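PDB 3EWM: uncharacterized sugar kinase PH1459 from Pyrococcus horikoshii, which probably phosphorylates a sugar, perhaps fructose, at the expense of ATP, as a member of the PfkB family of carbohydrate kinases. Local coordinates for residues A136-P139 against S140-V144; K190-E193 against E194-L197; V196-L199 against E200-V204. All coordinates share one frame; numbering follows the deposited sequence.

Contact 1. Residues A136-P139 against S140-V144; sequences ARNP and SRETV
R141 N donates to R137 O over 2.8 Å, and two residues on, T143 N donates to P139 O over 3.0 Å. These two bonds fasten the incoming loop to the first turn of the helix. The R141 side chain then folds back over the loop. Its CG lies anti to the backbone N (chi1 169°) and the chain bends at chi3, which brings the guanidinium back beside A136: NH1 comes within 3.3 Å of A136 O, at the edge of the group, while the side chain of N138 lies over one face. A136 O accepts from R137 NH1 at 2.8 Å, the donor standing well above the carbonyl plane. The extended E142 side chain crosses that of N138 at a slant, the amide and carboxylate planes 56° apart.

Further out, R141 NH1 is hydrogen-bonded to L135 O, R137 NE forms a salt bridge with D105, and the hydroxyls of S140 and T143 reach Y109 O and M112 O respectively. The cis peptide bond between N138 and P139 turns the chain sharply just before S140. This is the loop that follows strand 127-131 and leads into helix 140-151 of the Rossmann-like alpha/beta fold of the PfkB (ribokinase) family.

Contact 2. Residues K190-E193 against E194-L197; sequences KASE and EEVL
S192 and E195 grip each other from both ends. S192 OG accepts from E195 N at 3.0 Å, and E195 OE1 takes S192 N, also at 3.0 Å, from above its carboxylate plane. S192 chi1 of 64° sets OG between the backbone N and the carbonyl carbon, where it faces the first turn of the helix. E195 runs extended beyond CG, its CG passing 3.2 Å from S192 OG before the carboxylate reaches back to the end of the strand, where OE1 also lies 3.3 Å from A191 CA. E195 OE2 is taken by L163 N, which helps to fix the rotation of the carboxylate. This reciprocal pair is a capping box, with S192 as N-cap, and it sits at the turn from strand 188-192 into helix 193-200 within a beta-alpha-beta unit. Were E195 an alanine, the backbone amides of S192 and L163 would probably lose their carboxylate acceptor, and only the S192 half of the box would remain. Beside the box, V196 CG2 rests 4.0 Å from A191 CB, and I214 of strand 211-215 touches both side chains.

The other side of the turn is looser and more open to solvent. The E193 and E194 carboxylates stand with their planes 72° apart, E193 OE2 and E194 OE2 being 4.6 Å from each other, a proximity of like charges that may be mildly unfavourable. E194 bends at chi2 and brings OE1 to 3.4 Å from S192 CB. K190, an ATP-binding residue, points its CB away from this helix turn, and its NZ makes a long, weak ion pair with D160.

Contact 3. Residues V196-L199 against E200-V204; sequences VLYL and ENQGV
Q202 doubles back along the last turn of the helix to meet Y198. Its CB lies 3.5 Å from L199 O, and its CG, anti to the carbonyl carbon (chi1 -59°), passes at the same distance from Y198 O. The amide carbon CD follows, 3.7 Å from Y198 O, and the tip NE2 donates to that oxygen at 2.9 Å. The bond is straight, 169° at the hydrogen, and lies in the amide plane of Q202, though the donor stands above the carbonyl plane of Y198. The same NE2 sits over one face of the Y198 ring, offset toward its rim and closest to CE2 at 3.2 Å, with ring and amide planes 77° apart. Y198 CG is anti to the backbone N, and this swings the ring to where one face meets Q202 NE2; M175 of helix 172-185 also touches Y198.

E200 lies alongside V196, its OE1 3.4 Å from V196 CG1, while E200 OE2 accepts from V206 N. L197 and N201 meet through CD1 and ND2. L199 is buried against I176 and L179 of helix 172-185, with its CB 4.2 Å from V204 CB.

The backbone closes around L199 O, which accepts Q202 N and V204 N from opposite faces of its plane. With V204 N bonded to L199 O at 3.1 Å, G203 N bonded to E200 O, and G203 at positive phi as the C-prime residue, the arrangement is a Schellman motif ending helix 193-200.

Contacts 2 and 3 describe the two ends of helix 193-200: contact 2 starts it and contact 3 stops it, with V196 and L197 shared and the centres 9 Å apart. Contact 1 opens a different helix, 140-151, its centre about 23 Å from that of contact 2 and 22 Å from that of contact 3; nearest atoms are about 13 Å apart in both cases. The ATP site adjoins contact 2, which contains K190 and brings the S192 side chain to about 4 Å from that of T215. Contact 3 stands further back, the V196 side chain being about 8 Å from that of T215, and contact 1 lies away from these residues.

Contact 1. Residues A136-P139 against S140-V144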
# COMPACT_ATOMS: atom_id res chain seq x y z
N ALA A 136 17.05 1.11 3.17
CA ALA A 136 16.84 1.15 1.74
C ALA A 136 16.53 2.55 1.23
O ALA A 136 16.77 2.84 0.07
CB ALA A 136 15.76 0.14 1.30
N ARG A 137 16.01 3.42 2.12
CA ARG A 137 15.62 4.75 1.71
C ARG A 137 16.02 5.78 2.75
O ARG A 137 16.01 5.51 3.93
CB ARG A 137 14.10 4.85 1.52
CG ARG A 137 13.52 3.91 0.50
CD ARG A 137 13.84 4.36 -0.93
NE ARG A 137 13.22 3.45 -1.89
CZ ARG A 137 13.73 2.28 -2.26
NH1 ARG A 137 14.90 1.85 -1.78
NH2 ARG A 137 13.07 1.52 -3.12
N ASN A 138 16.33 6.97 2.26
CA ASN A 138 16.47 8.12 3.11
C ASN A 138 15.09 8.76 3.30
O ASN A 138 14.20 8.49 2.51
CB ASN A 138 17.45 9.11 2.49
CG ASN A 138 18.89 8.79 2.84
OD1 ASN A 138 19.79 8.98 2.01
ND2 ASN A 138 19.14 8.36 4.06
N PRO A 139 14.92 9.58 4.35
CA PRO A 139 15.88 9.94 5.40
C PRO A 139 16.16 8.84 6.42
O PRO A 139 17.09 8.99 7.20
CB PRO A 139 15.20 11.12 6.11
CG PRO A 139 13.75 10.85 5.92
CD PRO A 139 13.64 10.31 4.52
N SER A 140 15.38 7.76 6.42
CA SER A 140 15.50 6.76 7.48
C SER A 140 16.89 6.12 7.53
O SER A 140 17.45 5.93 8.61
CB SER A 140 14.43 5.68 7.35
OG SER A 140 13.28 6.08 8.07
N ARG A 141 17.44 5.80 6.36
CA ARG A 141 18.78 5.25 6.29
C ARG A 141 19.79 6.10 7.06
O ARG A 141 20.44 5.61 7.97
CB ARG A 141 19.24 5.09 4.84
CG ARG A 141 20.71 4.79 4.74
CD ARG A 141 20.99 4.06 3.47
NE ARG A 141 21.27 4.95 2.38
CZ ARG A 141 20.65 4.96 1.20
NH1 ARG A 141 19.65 4.13 0.94
NH2 ARG A 141 21.04 5.83 0.28
N GLU A 142 19.89 7.38 6.73
CA GLU A 142 20.86 8.23 7.40
C GLU A 142 20.57 8.37 8.88
O GLU A 142 21.48 8.34 9.69
CB GLU A 142 21.00 9.58 6.67
CG GLU A 142 21.87 9.41 5.45
CD GLU A 142 21.90 10.59 4.52
OE1 GLU A 142 22.53 10.42 3.46
OE2 GLU A 142 21.30 11.66 4.83
N THR A 143 19.28 8.48 9.22
CA THR A 143 18.84 8.65 10.58
C THR A 143 19.23 7.43 11.41
O THR A 143 19.84 7.57 12.46
CB THR A 143 17.32 8.89 10.64
OG1 THR A 143 17.01 10.15 10.02
CG2 THR A 143 16.83 8.90 12.10
N VAL A 144 18.89 6.24 10.90
CA VAL A 144 19.20 5.00 11.61
C VAL A 144 20.71 4.86 11.75
O VAL A 144 21.18 4.49 12.81
CB VAL A 144 18.53 3.77 10.96
CG1 VAL A 144 18.99 2.45 11.60
CG2 VAL A 144 17.02 3.88 11.08

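Contact 2. Residues K190-E193 against E194-L197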
# COMPACT_ATOMS: atom_id res chain seq x y z
N LYS A 190 23.37 -11.24 12.17
CA LYS A 190 22.63 -12.38 11.68
C LYS A 190 22.53 -12.30 10.16
O LYS A 190 22.14 -11.27 9.60
CB LYS A 190 21.23 -12.39 12.32
CG LYS A 190 20.33 -13.48 11.78
CD LYS A 190 18.94 -13.39 12.40
CE LYS A 190 17.96 -14.27 11.67
NZ LYS A 190 17.53 -13.70 10.38
N ALA A 191 22.87 -13.40 9.49
CA ALA A 191 22.80 -13.46 8.06
C ALA A 191 22.54 -14.89 7.64
O ALA A 191 22.97 -15.81 8.32
CB ALA A 191 24.11 -12.95 7.42
N SER A 192 21.85 -15.06 6.52
CA SER A 192 21.73 -16.37 5.90
C SER A 192 23.05 -16.70 5.21
O SER A 192 23.82 -15.81 4.86
CB SER A 192 20.62 -16.39 4.85
OG SER A 192 20.95 -15.51 3.78
N GLU A 193 23.28 -17.98 5.00
CA GLU A 193 24.46 -18.39 4.26
C GLU A 193 24.48 -17.75 2.85
O GLU A 193 25.55 -17.41 2.35
CB GLU A 193 24.60 -19.92 4.24
CG GLU A 193 23.41 -20.66 3.72
CD GLU A 193 23.64 -22.17 3.70
OE1 GLU A 193 24.81 -22.59 3.60
OE2 GLU A 193 22.64 -22.92 3.81
N GLU A 194 23.30 -17.53 2.25
CA GLU A 194 23.22 -16.93 0.91
C GLU A 194 23.66 -15.47 0.93
O GLU A 194 24.36 -14.99 0.02
CB GLU A 194 21.81 -17.07 0.28
CG GLU A 194 21.39 -18.51 0.02
CD GLU A 194 20.70 -19.20 1.22
OE1 GLU A 194 20.69 -18.66 2.36
OE2 GLU A 194 20.15 -20.31 1.00
N GLU A 195 23.27 -14.77 1.99
CA GLU A 195 23.72 -13.39 2.21
C GLU A 195 25.22 -13.30 2.45
O GLU A 195 25.89 -12.39 1.94
CB GLU A 195 22.98 -12.78 3.39
CG GLU A 195 21.55 -12.46 3.07
CD GLU A 195 20.66 -12.26 4.30
OE1 GLU A 195 21.14 -12.40 5.46
OE2 GLU A 195 19.47 -11.98 4.08
N VAL A 196 25.75 -14.22 3.24
CA VAL A 196 27.18 -14.27 3.53
C VAL A 196 27.93 -14.38 2.21
O VAL A 196 28.82 -13.57 1.94
CB VAL A 196 27.54 -15.43 4.47
CG1 VAL A 196 29.07 -15.61 4.56
CG2 VAL A 196 26.96 -15.18 5.83
N LEU A 197 27.53 -15.35 1.39
CA LEU A 197 28.20 -15.58 0.12
C LEU A 197 28.13 -14.32 -0.76
O LEU A 197 29.13 -13.87 -1.31
CB LEU A 197 27.57 -16.77 -0.61
CG LEU A 197 28.26 -17.17 -1.92
CD1 LEU A 197 29.71 -17.62 -1.67
CD2 LEU A 197 27.45 -18.25 -2.63

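Contact 3. Residues V196-L199 against E200-V204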
# COMPACT_ATOMS: atom_id res chain seq x y z
N VAL A 196 25.75 -14.22 3.24
CA VAL A 196 27.18 -14.27 3.53
C VAL A 196 27.93 -14.38 2.21
O VAL A 196 28.82 -13.57 1.94
CB VAL A 196 27.54 -15.43 4.47
CG1 VAL A 196 29.07 -15.61 4.56
CG2 VAL A 196 26.96 -15.18 5.83
N LEU A 197 27.53 -15.35 1.39
CA LEU A 197 28.20 -15.58 0.12
C LEU A 197 28.13 -14.32 -0.76
O LEU A 197 29.13 -13.87 -1.31
CB LEU A 197 27.57 -16.77 -0.61
CG LEU A 197 28.26 -17.17 -1.92
CD1 LEU A 197 29.71 -17.62 -1.67
CD2 LEU A 197 27.45 -18.25 -2.63
N TYR A 198 26.93 -13.75 -0.84
CA TYR A 198 26.70 -12.61 -1.71
C TYR A 198 27.56 -11.41 -1.32
O TYR A 198 28.24 -10.79 -2.16
CB TYR A 198 25.21 -12.25 -1.70
CG TYR A 198 24.88 -11.07 -2.57
CD1 TYR A 198 24.80 -11.21 -3.95
CD2 TYR A 198 24.65 -9.81 -2.02
CE1 TYR A 198 24.49 -10.12 -4.77
CE2 TYR A 198 24.35 -8.71 -2.82
CZ TYR A 198 24.27 -8.87 -4.19
OH TYR A 198 23.98 -7.79 -4.98
N LEU A 199 27.53 -11.10 -0.04
CA LEU A 199 28.22 -9.94 0.47
C LEU A 199 29.73 -10.13 0.56
O LEU A 199 30.49 -9.27 0.11
CB LEU A 199 27.64 -9.55 1.82
CG LEU A 199 26.21 -9.00 1.69
CD1 LEU A 199 25.63 -8.72 3.06
CD2 LEU A 199 26.21 -7.76 0.83
N GLU A 200 30.16 -11.28 1.07
CA GLU A 200 31.59 -11.53 1.25
C GLU A 200 32.32 -11.61 -0.07
O GLU A 200 33.49 -11.24 -0.15
CB GLU A 200 31.84 -12.78 2.10
CG GLU A 200 31.43 -12.57 3.55
CD GLU A 200 32.00 -13.60 4.49
OE1 GLU A 200 32.35 -14.71 4.04
OE2 GLU A 200 32.08 -13.28 5.70
N ASN A 201 31.61 -12.04 -1.11
CA ASN A 201 32.13 -12.02 -2.47
C ASN A 201 32.22 -10.63 -3.09
O ASN A 201 32.73 -10.48 -4.20
CB ASN A 201 31.32 -12.96 -3.36
CG ASN A 201 31.73 -14.40 -3.15
OD1 ASN A 201 32.69 -14.67 -2.41
ND2 ASN A 201 31.02 -15.31 -3.78
N GLN A 202 31.72 -9.63 -2.37
CA GLN A 202 31.91 -8.24 -2.75
C GLN A 202 32.78 -7.52 -1.73
O GLN A 202 32.76 -6.29 -1.63
CB GLN A 202 30.57 -7.56 -2.93
CG GLN A 202 29.74 -8.25 -3.98
CD GLN A 202 28.39 -7.66 -4.10
OE1 GLN A 202 28.20 -6.65 -4.76
NE2 GLN A 202 27.41 -8.29 -3.46
N GLY A 203 33.56 -8.32 -1.00
CA GLY A 203 34.56 -7.81 -0.08
C GLY A 203 33.98 -7.28 1.22
O GLY A 203 34.68 -6.58 1.95
N VAL A 204 32.71 -7.59 1.49
CA VAL A 204 32.09 -7.24 2.76
C VAL A 204 32.09 -8.46 3.66
O VAL A 204 31.33 -9.39 3.43
CB VAL A 204 30.62 -6.73 2.58
CG1 VAL A 204 29.98 -6.41 3.94
CG2 VAL A 204 30.57 -5.51 1.66